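Local coordinates for protein serine--tRNA ligase (Pyrococcus horikoshii, PDB 2DQ0) that catalyses the ATP-dependent attachment of serine to tRNA(Ser), and probably also to tRNA(Sec), as a homodimeric class II aminoacyl-tRNA synthetase, at residues D3-L6 with I7-P11; I99-Y102 with L103-P107; G228-S231 with F232-E236. One frame throughout, in Å; residues are numbered along the deposited sequence.

The three contacts follow one another along the chain and form a nearly straight row, contact 2 in the middle about 12 Å from either neighbour and the outer two about 23 Å apart, centre to centre. Contact 1 spans the short helix 4-9 and contact 2 the end of helix 72-103 with the turn after it, both in the N-terminal tRNA-binding region; they meet where Ile4 CB packs at 4.2 Å on Leu103 CD1. Contact 3 is a turn leading into helix 234-237, near the seryl-adenylate analogue. Its Phe232 CD2 lies 3.8 Å from Arg105 CG, and Phe232 CE2 3.9 Å from Trp104 CB. The row runs from the base of the coiled-coil arm toward the catalytic core.

Contact 1: residues D3-L6 with I7-P11; sequences DIKL and IRENP
Ile7 meets Ile4 one helical turn back, the two side chains crossing obliquely with Ile4 CD1 3.6 Å from Ile7 CD1. At Ile7, chi1 of 69° sets CG1 between the backbone N and the carbonyl carbon, which swings this branch back over Ile4. Ile7 N reaches Asp3 O and Ile4 O through weak bonds. Arg8 follows with a firmer one, its N donating to Ile4 O at 3.0 Å in the plane of the carbonyl. The arginine chain runs past Ile4, CG touching Ile4 CD1, and then bends at chi3 to bring its guanidinium round. Ile4 CD1 lies 3.5 Å above one face of the Arg8 guanidinium, displaced toward the rim, while Lys5 CD comes up in plane at its edge. The charged end is taken by Asp37 of helix 28-65, which forms a salt bridge with Arg8 NH2. With an alanine here, Ile4 CD1 would probably lose the guanidinium packed against it and Asp37 its salt-bridge mate. Glu9 N makes the straightest backbone bond of the group, to Lys5 O at 2.7 Å and 159°, nearly along the C=O axis. The side chains of Lys5 and Glu9 run side by side; the lysine coils through successive bends so that Lys5 NZ stands 3.6 Å from Glu9 OE2, a salt bridge spanning one turn. Asn10 then sits at the N-cap position of helix 11-21. At the other end Asp3 caps helix 4-9, Asp3 OD1 accepting from Lys5 N at 2.9 Å. An N-capped short helix of this kind, with Ile7 pressed on Ile33 and Leu34, packs helix 4-9 against helix 28-65 of the coiled-coil tRNA-binding arm.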
ATOM      1  N   ASP A   3      10.223  31.491   4.777  1.00 61.10           N
ATOM      2  CA  ASP A   3       9.810  32.738   4.150  1.00 60.67           C
ATOM      3  C   ASP A   3      11.055  33.573   3.941  1.00 55.66           C
ATOM      4  O   ASP A   3      11.780  33.854   4.885  1.00 61.15           O
ATOM      5  CB  ASP A   3       8.849  33.485   5.072  1.00 61.91           C
ATOM      6  CG  ASP A   3       8.404  34.812   4.505  1.00 66.47           C
ATOM      7  OD1 ASP A   3       8.812  35.161   3.369  1.00 60.77           O
ATOM      8  OD2 ASP A   3       7.639  35.504   5.212  1.00 72.17           O
ATOM      9  N   ILE A   4      11.307  33.977   2.708  1.00 59.71           N
ATOM     10  CA  ILE A   4      12.489  34.772   2.439  1.00 59.75           C
ATOM     11  C   ILE A   4      12.478  36.018   3.348  1.00 62.57           C
ATOM     12  O   ILE A   4      13.524  36.438   3.846  1.00 61.97           O
ATOM     13  CB  ILE A   4      12.544  35.158   0.934  1.00 59.68           C
ATOM     14  CG1 ILE A   4      13.981  35.482   0.519  1.00 56.01           C
ATOM     15  CG2 ILE A   4      11.571  36.283   0.646  1.00 53.35           C
ATOM     16  CD1 ILE A   4      14.663  36.527   1.328  1.00 53.80           C
ATOM     17  N   LYS A   5      11.293  36.578   3.590  1.00 63.58           N
ATOM     18  CA  LYS A   5      11.160  37.763   4.438  1.00 69.73           C
ATOM     19  C   LYS A   5      11.809  37.555   5.803  1.00 71.25           C
ATOM     20  O   LYS A   5      12.565  38.402   6.293  1.00 66.93           O
ATOM     21  CB  LYS A   5       9.684  38.115   4.655  1.00 77.85           C
ATOM     22  CG  LYS A   5       8.895  38.471   3.387  1.00 93.04           C
ATOM     23  CD  LYS A   5       9.406  39.742   2.723  1.00103.79           C
ATOM     24  CE  LYS A   5       9.255  40.954   3.638  1.00110.06           C
ATOM     25  NZ  LYS A   5       7.831  41.196   4.021  1.00115.25           N
ATOM     26  N   LEU A   6      11.514  36.413   6.408  1.00 66.65           N
ATOM     27  CA  LEU A   6      12.026  36.086   7.726  1.00 64.12           C
ATOM     28  C   LEU A   6      13.555  36.038   7.805  1.00 63.20           C
ATOM     29  O   LEU A   6      14.153  36.459   8.807  1.00 55.78           O
ATOM     30  CB  LEU A   6      11.400  34.765   8.184  1.00 61.79           C
ATOM     31  CG  LEU A   6      11.704  34.277   9.598  1.00 66.22           C
ATOM     32  CD1 LEU A   6      12.990  33.447   9.603  1.00 69.86           C
ATOM     33  CD2 LEU A   6      11.804  35.475  10.532  1.00 62.79           C
ATOM     34  N   ILE A   7      14.200  35.553   6.752  1.00 59.95           N
ATOM     35  CA  ILE A   7      15.650  35.497   6.788  1.00 63.93           C
ATOM     36  C   ILE A   7      16.198  36.903   6.523  1.00 64.86           C
ATOM     37  O   ILE A   7      17.319  37.236   6.915  1.00 60.98           O
ATOM     38  CB  ILE A   7      16.233  34.461   5.748  1.00 68.20           C
ATOM     39  CG1 ILE A   7      16.021  34.967   4.328  1.00 79.42           C
ATOM     40  CG2 ILE A   7      15.569  33.083   5.908  1.00 53.43           C
ATOM     41  CD1 ILE A   7      17.107  35.907   3.861  1.00 92.22           C
ATOM     42  N   ARG A   8      15.414  37.733   5.847  1.00 64.32           N
ATOM     43  CA  ARG A   8      15.879  39.084   5.575  1.00 70.69           C
ATOM     44  C   ARG A   8      15.714  39.956   6.807  1.00 68.98           C
ATOM     45  O   ARG A   8      16.590  40.740   7.138  1.00 68.76           O
ATOM     46  CB  ARG A   8      15.131  39.700   4.387  1.00 71.76           C
ATOM     47  CG  ARG A   8      15.694  39.271   3.040  1.00 68.89           C
ATOM     48  CD  ARG A   8      15.243  40.182   1.906  1.00 63.38           C
ATOM     49  NE  ARG A   8      13.801  40.159   1.715  1.00 66.71           N
ATOM     50  CZ  ARG A   8      13.200  39.916   0.554  1.00 61.03           C
ATOM     51  NH1 ARG A   8      11.877  39.915   0.485  1.00 62.90           N
ATOM     52  NH2 ARG A   8      13.920  39.666  -0.532  1.00 62.87           N
ATOM     53  N   GLU A   9      14.596  39.795   7.503  1.00 75.17           N
ATOM     54  CA  GLU A   9      14.329  40.583   8.694  1.00 76.22           C
ATOM     55  C   GLU A   9      14.871  40.030  10.009  1.00 76.39           C
ATOM     56  O   GLU A   9      14.642  40.632  11.060  1.00 72.42           O
ATOM     57  CB  GLU A   9      12.829  40.858   8.802  1.00 78.29           C
ATOM     58  CG  GLU A   9      12.369  41.870   7.764  1.00 85.02           C
ATOM     59  CD  GLU A   9      10.869  41.900   7.607  1.00 91.82           C
ATOM     60  OE1 GLU A   9      10.166  41.935   8.641  1.00 97.95           O
ATOM     61  OE2 GLU A   9      10.394  41.895   6.449  1.00 92.97           O
ATOM     62  N   ASN A  10      15.567  38.891   9.967  1.00 74.50           N
ATOM     63  CA  ASN A  10      16.182  38.357  11.186  1.00 70.55           C
ATOM     64  C   ASN A  10      17.099  37.170  11.008  1.00 67.30           C
ATOM     65  O   ASN A  10      16.911  36.132  11.624  1.00 65.20           O
ATOM     66  CB  ASN A  10      15.151  38.014  12.265  1.00 65.52           C
ATOM     67  CG  ASN A  10      15.760  38.087  13.680  1.00 75.23           C
ATOM     68  OD1 ASN A  10      15.080  37.855  14.680  1.00 71.95           O
ATOM     69  ND2 ASN A  10      17.055  38.419  13.757  1.00 64.68           N
ATOM     70  N   PRO A  11      18.139  37.324  10.185  1.00 69.28           N
ATOM     71  CA  PRO A  11      19.102  36.247   9.930  1.00 68.24           C
ATOM     72  C   PRO A  11      19.734  35.618  11.175  1.00 69.00           C
ATOM     73  O   PRO A  11      20.017  34.415  11.192  1.00 75.98           O
ATOM     74  CB  PRO A  11      20.136  36.910   9.014  1.00 68.49           C
ATOM     75  CG  PRO A  11      19.993  38.376   9.315  1.00 64.71           C
ATOM     76  CD  PRO A  11      18.510  38.549   9.457  1.00 60.60           C
TER

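Contact 2: residues I99-Y102 with L103-P107; sequences IDYY and LWRLP
The guanidinium of Arg105 lies flat on one face of the Tyr101 ring, four residues back, with the two planes 19° apart and their centres 3.5 Å from each other. Arg105 CZ stands over that face, giving a cation-pi contact, and Arg105 CD adds a CH-pi contact at 4.1 Å from the ring centroid. At the edge of the guanidinium, in its plane, sits Tyr101 O, which accepts from Arg105 NE at 2.7 Å and 162°. One tyrosine thus holds the arginine twice, with the backbone carbonyl fixing the turn of the group and the ring supporting its face. Tyr101 is placed for this by CG lying anti to the backbone N (chi1 175°), while the arginine chain folds back through its bend at chi3. The indole of Trp104 is met at its edge by Asp100 O, which also receives Trp104 N at 2.8 Å.

On another side of the helix Leu103 runs alongside Ile99, and Leu103 CD1 lies 3.9 Å from Ile99 CG2. Leu103 N donates to Ile99 O. Past this point the helical bonding changes: Arg105 N goes to Tyr102 O at 2.8 Å, approaching well above the carbonyl plane, and a type I beta turn from Leu103 to Leu106 carries the chain out of helix 72-103. Helix 28-65, its coiled-coil partner, receives Ile99 on Leu36, and its Trp29 meets the Tyr102 ring edge-to-face. Beyond the turn Pro107 packs on Leu18 and Arg21 of helix 11-21, as the chain heads for strand 124-129.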
ATOM      1  N   ILE A  99      18.229  30.553  -4.661  1.00 52.98           N
ATOM      2  CA  ILE A  99      17.690  30.979  -3.385  1.00 56.27           C
ATOM      3  C   ILE A  99      16.694  29.955  -2.840  1.00 62.62           C
ATOM      4  O   ILE A  99      16.797  29.532  -1.681  1.00 66.57           O
ATOM      5  CB  ILE A  99      16.991  32.353  -3.505  1.00 57.33           C
ATOM      6  CG1 ILE A  99      18.026  33.439  -3.779  1.00 54.97           C
ATOM      7  CG2 ILE A  99      16.228  32.675  -2.232  1.00 57.48           C
ATOM      8  CD1 ILE A  99      17.424  34.716  -4.287  1.00 62.03           C
ATOM      9  N   ASP A 100      15.731  29.560  -3.676  1.00 61.06           N
ATOM     10  CA  ASP A 100      14.714  28.602  -3.263  1.00 54.35           C
ATOM     11  C   ASP A 100      15.312  27.254  -2.888  1.00 55.12           C
ATOM     12  O   ASP A 100      14.834  26.601  -1.960  1.00 55.39           O
ATOM     13  CB  ASP A 100      13.662  28.417  -4.352  1.00 54.30           C
ATOM     14  CG  ASP A 100      12.748  29.613  -4.485  1.00 63.62           C
ATOM     15  OD1 ASP A 100      12.433  30.240  -3.448  1.00 74.64           O
ATOM     16  OD2 ASP A 100      12.330  29.919  -5.624  1.00 66.64           O
ATOM     17  N   TYR A 101      16.347  26.836  -3.608  1.00 48.89           N
ATOM     18  CA  TYR A 101      17.021  25.572  -3.313  1.00 50.79           C
ATOM     19  C   TYR A 101      17.361  25.498  -1.827  1.00 47.43           C
ATOM     20  O   TYR A 101      17.145  24.479  -1.182  1.00 46.01           O
ATOM     21  CB  TYR A 101      18.297  25.457  -4.121  1.00 52.08           C
ATOM     22  CG  TYR A 101      19.107  24.235  -3.789  1.00 51.00           C
ATOM     23  CD1 TYR A 101      18.922  23.053  -4.490  1.00 48.45           C
ATOM     24  CD2 TYR A 101      20.090  24.278  -2.791  1.00 53.50           C
ATOM     25  CE1 TYR A 101      19.702  21.928  -4.221  1.00 61.02           C
ATOM     26  CE2 TYR A 101      20.875  23.172  -2.507  1.00 62.28           C
ATOM     27  CZ  TYR A 101      20.676  21.992  -3.230  1.00 71.45           C
ATOM     28  OH  TYR A 101      21.441  20.877  -2.963  1.00 74.48           O
ATOM     29  N   TYR A 102      17.904  26.587  -1.293  1.00 49.69           N
ATOM     30  CA  TYR A 102      18.238  26.652   0.119  1.00 48.12           C
ATOM     31  C   TYR A 102      16.971  26.785   0.958  1.00 50.22           C
ATOM     32  O   TYR A 102      16.806  26.114   1.985  1.00 48.08           O
ATOM     33  CB  TYR A 102      19.145  27.847   0.404  1.00 51.57           C
ATOM     34  CG  TYR A 102      20.506  27.752  -0.242  1.00 56.89           C
ATOM     35  CD1 TYR A 102      20.907  28.676  -1.210  1.00 55.40           C
ATOM     36  CD2 TYR A 102      21.394  26.738   0.115  1.00 49.48           C
ATOM     37  CE1 TYR A 102      22.152  28.588  -1.806  1.00 60.00           C
ATOM     38  CE2 TYR A 102      22.641  26.643  -0.468  1.00 52.39           C
ATOM     39  CZ  TYR A 102      23.017  27.566  -1.431  1.00 61.24           C
ATOM     40  OH  TYR A 102      24.249  27.459  -2.031  1.00 64.63           O
ATOM     41  N   LEU A 103      16.063  27.652   0.525  1.00 46.23           N
ATOM     42  CA  LEU A 103      14.846  27.848   1.292  1.00 44.06           C
ATOM     43  C   LEU A 103      14.091  26.557   1.556  1.00 44.22           C
ATOM     44  O   LEU A 103      13.543  26.383   2.631  1.00 45.39           O
ATOM     45  CB  LEU A 103      13.924  28.856   0.597  1.00 57.03           C
ATOM     46  CG  LEU A 103      14.346  30.332   0.640  1.00 61.04           C
ATOM     47  CD1 LEU A 103      13.299  31.178  -0.071  1.00 54.98           C
ATOM     48  CD2 LEU A 103      14.517  30.778   2.090  1.00 52.16           C
ATOM     49  N   TRP A 104      14.060  25.657   0.573  1.00 49.02           N
ATOM     50  CA  TRP A 104      13.342  24.389   0.702  1.00 52.46           C
ATOM     51  C   TRP A 104      14.113  23.409   1.536  1.00 53.45           C
ATOM     52  O   TRP A 104      13.578  22.406   1.998  1.00 51.99           O
ATOM     53  CB  TRP A 104      13.110  23.740  -0.663  1.00 48.43           C
ATOM     54  CG  TRP A 104      11.976  24.315  -1.427  1.00 60.57           C
ATOM     55  CD1 TRP A 104      11.915  25.556  -2.002  1.00 58.45           C
ATOM     56  CD2 TRP A 104      10.721  23.683  -1.694  1.00 61.89           C
ATOM     57  NE1 TRP A 104      10.698  25.731  -2.608  1.00 70.52           N
ATOM     58  CE2 TRP A 104       9.944  24.598  -2.439  1.00 66.80           C
ATOM     59  CE3 TRP A 104      10.174  22.430  -1.376  1.00 54.22           C
ATOM     60  CZ2 TRP A 104       8.644  24.298  -2.877  1.00 59.92           C
ATOM     61  CZ3 TRP A 104       8.888  22.131  -1.807  1.00 50.66           C
ATOM     62  CH2 TRP A 104       8.137  23.064  -2.552  1.00 60.17           C
ATOM     63  N   ARG A 105      15.389  23.704   1.715  1.00 51.35           N
ATOM     64  CA  ARG A 105      16.235  22.813   2.455  1.00 49.65           C
ATOM     65  C   ARG A 105      16.605  23.326   3.838  1.00 51.68           C
ATOM     66  O   ARG A 105      17.608  22.914   4.415  1.00 57.14           O
ATOM     67  CB  ARG A 105      17.460  22.473   1.591  1.00 45.51           C
ATOM     68  CG  ARG A 105      17.282  21.147   0.824  1.00 53.74           C
ATOM     69  CD  ARG A 105      18.047  21.067  -0.492  1.00 42.25           C
ATOM     70  NE  ARG A 105      17.323  21.826  -1.492  1.00 60.93           N
ATOM     71  CZ  ARG A 105      16.949  21.345  -2.667  1.00 54.64           C
ATOM     72  NH1 ARG A 105      17.243  20.100  -2.986  1.00 49.74           N
ATOM     73  NH2 ARG A 105      16.270  22.116  -3.510  1.00 63.22           N
ATOM     74  N   LEU A 106      15.777  24.222   4.371  1.00 50.23           N
ATOM     75  CA  LEU A 106      15.991  24.760   5.707  1.00 49.46           C
ATOM     76  C   LEU A 106      14.821  24.339   6.599  1.00 46.48           C
ATOM     77  O   LEU A 106      13.670  24.391   6.197  1.00 51.83           O
ATOM     78  CB  LEU A 106      16.143  26.287   5.654  1.00 49.52           C
ATOM     79  CG  LEU A 106      17.483  26.792   5.088  1.00 56.60           C
ATOM     80  CD1 LEU A 106      17.439  28.305   4.911  1.00 58.23           C
ATOM     81  CD2 LEU A 106      18.627  26.398   6.026  1.00 51.48           C
ATOM     82  N   PRO A 107      15.111  23.890   7.820  1.00 44.57           N
ATOM     83  CA  PRO A 107      14.034  23.465   8.710  1.00 47.52           C
ATOM     84  C   PRO A 107      13.222  24.599   9.278  1.00 50.53           C
ATOM     85  O   PRO A 107      13.695  25.724   9.376  1.00 48.88           O
ATOM     86  CB  PRO A 107      14.773  22.695   9.806  1.00 44.68           C
ATOM     87  CG  PRO A 107      16.022  23.457   9.940  1.00 50.82           C
ATOM     88  CD  PRO A 107      16.420  23.718   8.469  1.00 46.79           C
TER

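Contact 3: residues G228-S231 with F232-E236; sequences GSTS and FEDFE
Asp234 N donates to Ser231 O at 3.0 Å and 153°, the bond that closes a type I beta turn from Ser231 to Asp234. The N-H comes to the oxygen from above the carbonyl plane, 41° out of it. Two polar side-chain pairs accompany this bond. Ser231 OG gives a weak hydrogen bond to Glu233 OE1 at 3.1 Å; the hydroxyl is set between the backbone N and the carbonyl carbon (chi1 61°), and the glutamate chain kinks at chi2 to bring its carboxylate back over the turn. Thr230 crosses Asp234 at about a right angle, and Asp234 OD1 lies 3.3 Å from Thr230 CG2 and equally far from Thr230 OG1. Any bond from this hydroxyl to the carboxylate is weak and unsettled, since Glu226 O competes for the same proton.

The turn is a helix entry: Phe235 N bonds to Phe232 O at 3.1 Å and Glu236 N to Glu233 O at 3.0 Å as the chain winds into helix 234-237. It lies beside the active site of the class II catalytic core, with the Asp234 side chain about 8 Å from the bound seryl-adenylate analogue at the nearest atoms.

Farther out, the loop before the turn is tied down at Ser229, whose OG bonds to Val225 O and whose O bonds to Gln381 NE2. Thr230 rests on His255 of helix 254-259, and its side chain is about 5 Å from that of Glu254, a predicted serine-binding residue.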
ATOM      1  N   GLY A 228       6.460  18.347  -0.663  1.00 45.62           N
ATOM      2  CA  GLY A 228       5.717  19.442  -0.082  1.00 46.73           C
ATOM      3  C   GLY A 228       5.425  19.155   1.373  1.00 51.92           C
ATOM      4  O   GLY A 228       5.076  20.064   2.124  1.00 49.75           O
ATOM      5  N   SER A 229       5.615  17.902   1.785  1.00 54.79           N
ATOM      6  CA  SER A 229       5.303  17.478   3.152  1.00 46.23           C
ATOM      7  C   SER A 229       6.436  17.237   4.144  1.00 50.20           C
ATOM      8  O   SER A 229       6.198  17.276   5.360  1.00 49.05           O
ATOM      9  CB  SER A 229       4.443  16.211   3.100  1.00 50.81           C
ATOM     10  OG  SER A 229       3.221  16.406   2.405  1.00 40.59           O
ATOM     11  N   THR A 230       7.643  16.960   3.653  1.00 44.04           N
ATOM     12  CA  THR A 230       8.792  16.701   4.540  1.00 47.75           C
ATOM     13  C   THR A 230      10.081  17.178   3.930  1.00 47.30           C
ATOM     14  O   THR A 230      10.080  17.854   2.908  1.00 46.84           O
ATOM     15  CB  THR A 230       9.028  15.189   4.851  1.00 45.91           C
ATOM     16  OG1 THR A 230       8.951  14.427   3.640  1.00 51.38           O
ATOM     17  CG2 THR A 230       8.039  14.683   5.846  1.00 56.11           C
ATOM     18  N   SER A 231      11.189  16.807   4.564  1.00 40.88           N
ATOM     19  CA  SER A 231      12.488  17.204   4.061  1.00 50.78           C
ATOM     20  C   SER A 231      12.950  16.166   3.051  1.00 53.08           C
ATOM     21  O   SER A 231      12.587  14.985   3.128  1.00 54.74           O
ATOM     22  CB  SER A 231      13.507  17.347   5.199  1.00 40.54           C
ATOM     23  OG  SER A 231      13.697  16.131   5.879  1.00 63.53           O
ATOM     24  N   PHE A 232      13.738  16.625   2.093  1.00 50.96           N
ATOM     25  CA  PHE A 232      14.235  15.775   1.038  1.00 57.09           C
ATOM     26  C   PHE A 232      15.014  14.546   1.501  1.00 58.70           C
ATOM     27  O   PHE A 232      15.097  13.565   0.769  1.00 62.80           O
ATOM     28  CB  PHE A 232      15.057  16.624   0.073  1.00 58.34           C
ATOM     29  CG  PHE A 232      14.239  17.651  -0.659  1.00 60.22           C
ATOM     30  CD1 PHE A 232      13.271  17.260  -1.569  1.00 66.16           C
ATOM     31  CD2 PHE A 232      14.424  19.001  -0.429  1.00 61.73           C
ATOM     32  CE1 PHE A 232      12.503  18.202  -2.234  1.00 73.42           C
ATOM     33  CE2 PHE A 232      13.655  19.950  -1.092  1.00 65.95           C
ATOM     34  CZ  PHE A 232      12.696  19.552  -1.993  1.00 63.00           C
ATOM     35  N   GLU A 233      15.568  14.582   2.711  1.00 62.75           N
ATOM     36  CA  GLU A 233      16.314  13.431   3.220  1.00 63.53           C
ATOM     37  C   GLU A 233      15.414  12.200   3.309  1.00 58.99           C
ATOM     38  O   GLU A 233      15.884  11.064   3.178  1.00 56.61           O
ATOM     39  CB  GLU A 233      16.908  13.724   4.598  1.00 67.63           C
ATOM     40  CG  GLU A 233      17.993  14.776   4.590  1.00 89.45           C
ATOM     41  CD  GLU A 233      17.494  16.121   5.093  1.00102.67           C
ATOM     42  OE1 GLU A 233      16.442  16.585   4.596  1.00108.48           O
ATOM     43  OE2 GLU A 233      18.152  16.715   5.982  1.00105.01           O
ATOM     44  N   ASP A 234      14.120  12.433   3.529  1.00 51.99           N
ATOM     45  CA  ASP A 234      13.159  11.346   3.634  1.00 47.56           C
ATOM     46  C   ASP A 234      13.112  10.443   2.391  1.00 51.31           C
ATOM     47  O   ASP A 234      12.811   9.251   2.523  1.00 46.15           O
ATOM     48  CB  ASP A 234      11.761  11.894   3.925  1.00 45.84           C
ATOM     49  CG  ASP A 234      11.499  12.096   5.409  1.00 46.63           C
ATOM     50  OD1 ASP A 234      10.330  12.337   5.762  1.00 50.57           O
ATOM     51  OD2 ASP A 234      12.443  12.023   6.222  1.00 49.93           O
ATOM     52  N   PHE A 235      13.400  10.993   1.202  1.00 45.71           N
ATOM     53  CA  PHE A 235      13.384  10.183  -0.026  1.00 47.03           C
ATOM     54  C   PHE A 235      14.434   9.100   0.035  1.00 44.93           C
ATOM     55  O   PHE A 235      14.300   8.055  -0.583  1.00 46.28           O
ATOM     56  CB  PHE A 235      13.636  11.017  -1.294  1.00 38.34           C
ATOM     57  CG  PHE A 235      12.462  11.834  -1.731  1.00 46.89           C
ATOM     58  CD1 PHE A 235      12.359  13.178  -1.374  1.00 41.38           C
ATOM     59  CD2 PHE A 235      11.416  11.239  -2.424  1.00 43.02           C
ATOM     60  CE1 PHE A 235      11.220  13.918  -1.696  1.00 47.73           C
ATOM     61  CE2 PHE A 235      10.269  11.962  -2.753  1.00 50.94           C
ATOM     62  CZ  PHE A 235      10.169  13.310  -2.383  1.00 56.75           C
ATOM     63  N   GLU A 236      15.485   9.336   0.797  1.00 52.37           N
ATOM     64  CA  GLU A 236      16.533   8.339   0.898  1.00 61.68           C
ATOM     65  C   GLU A 236      16.256   7.367   2.052  1.00 60.60           C
ATOM     66  O   GLU A 236      16.407   6.155   1.915  1.00 58.62           O
ATOM     67  CB  GLU A 236      17.871   9.054   1.102  1.00 69.16           C
ATOM     68  CG  GLU A 236      19.109   8.207   0.885  1.00 89.33           C
ATOM     69  CD  GLU A 236      20.395   8.965   1.221  1.00105.63           C
ATOM     70  OE1 GLU A 236      21.481   8.343   1.184  1.00108.56           O
ATOM     71  OE2 GLU A 236      20.320  10.182   1.523  1.00108.76           O
TER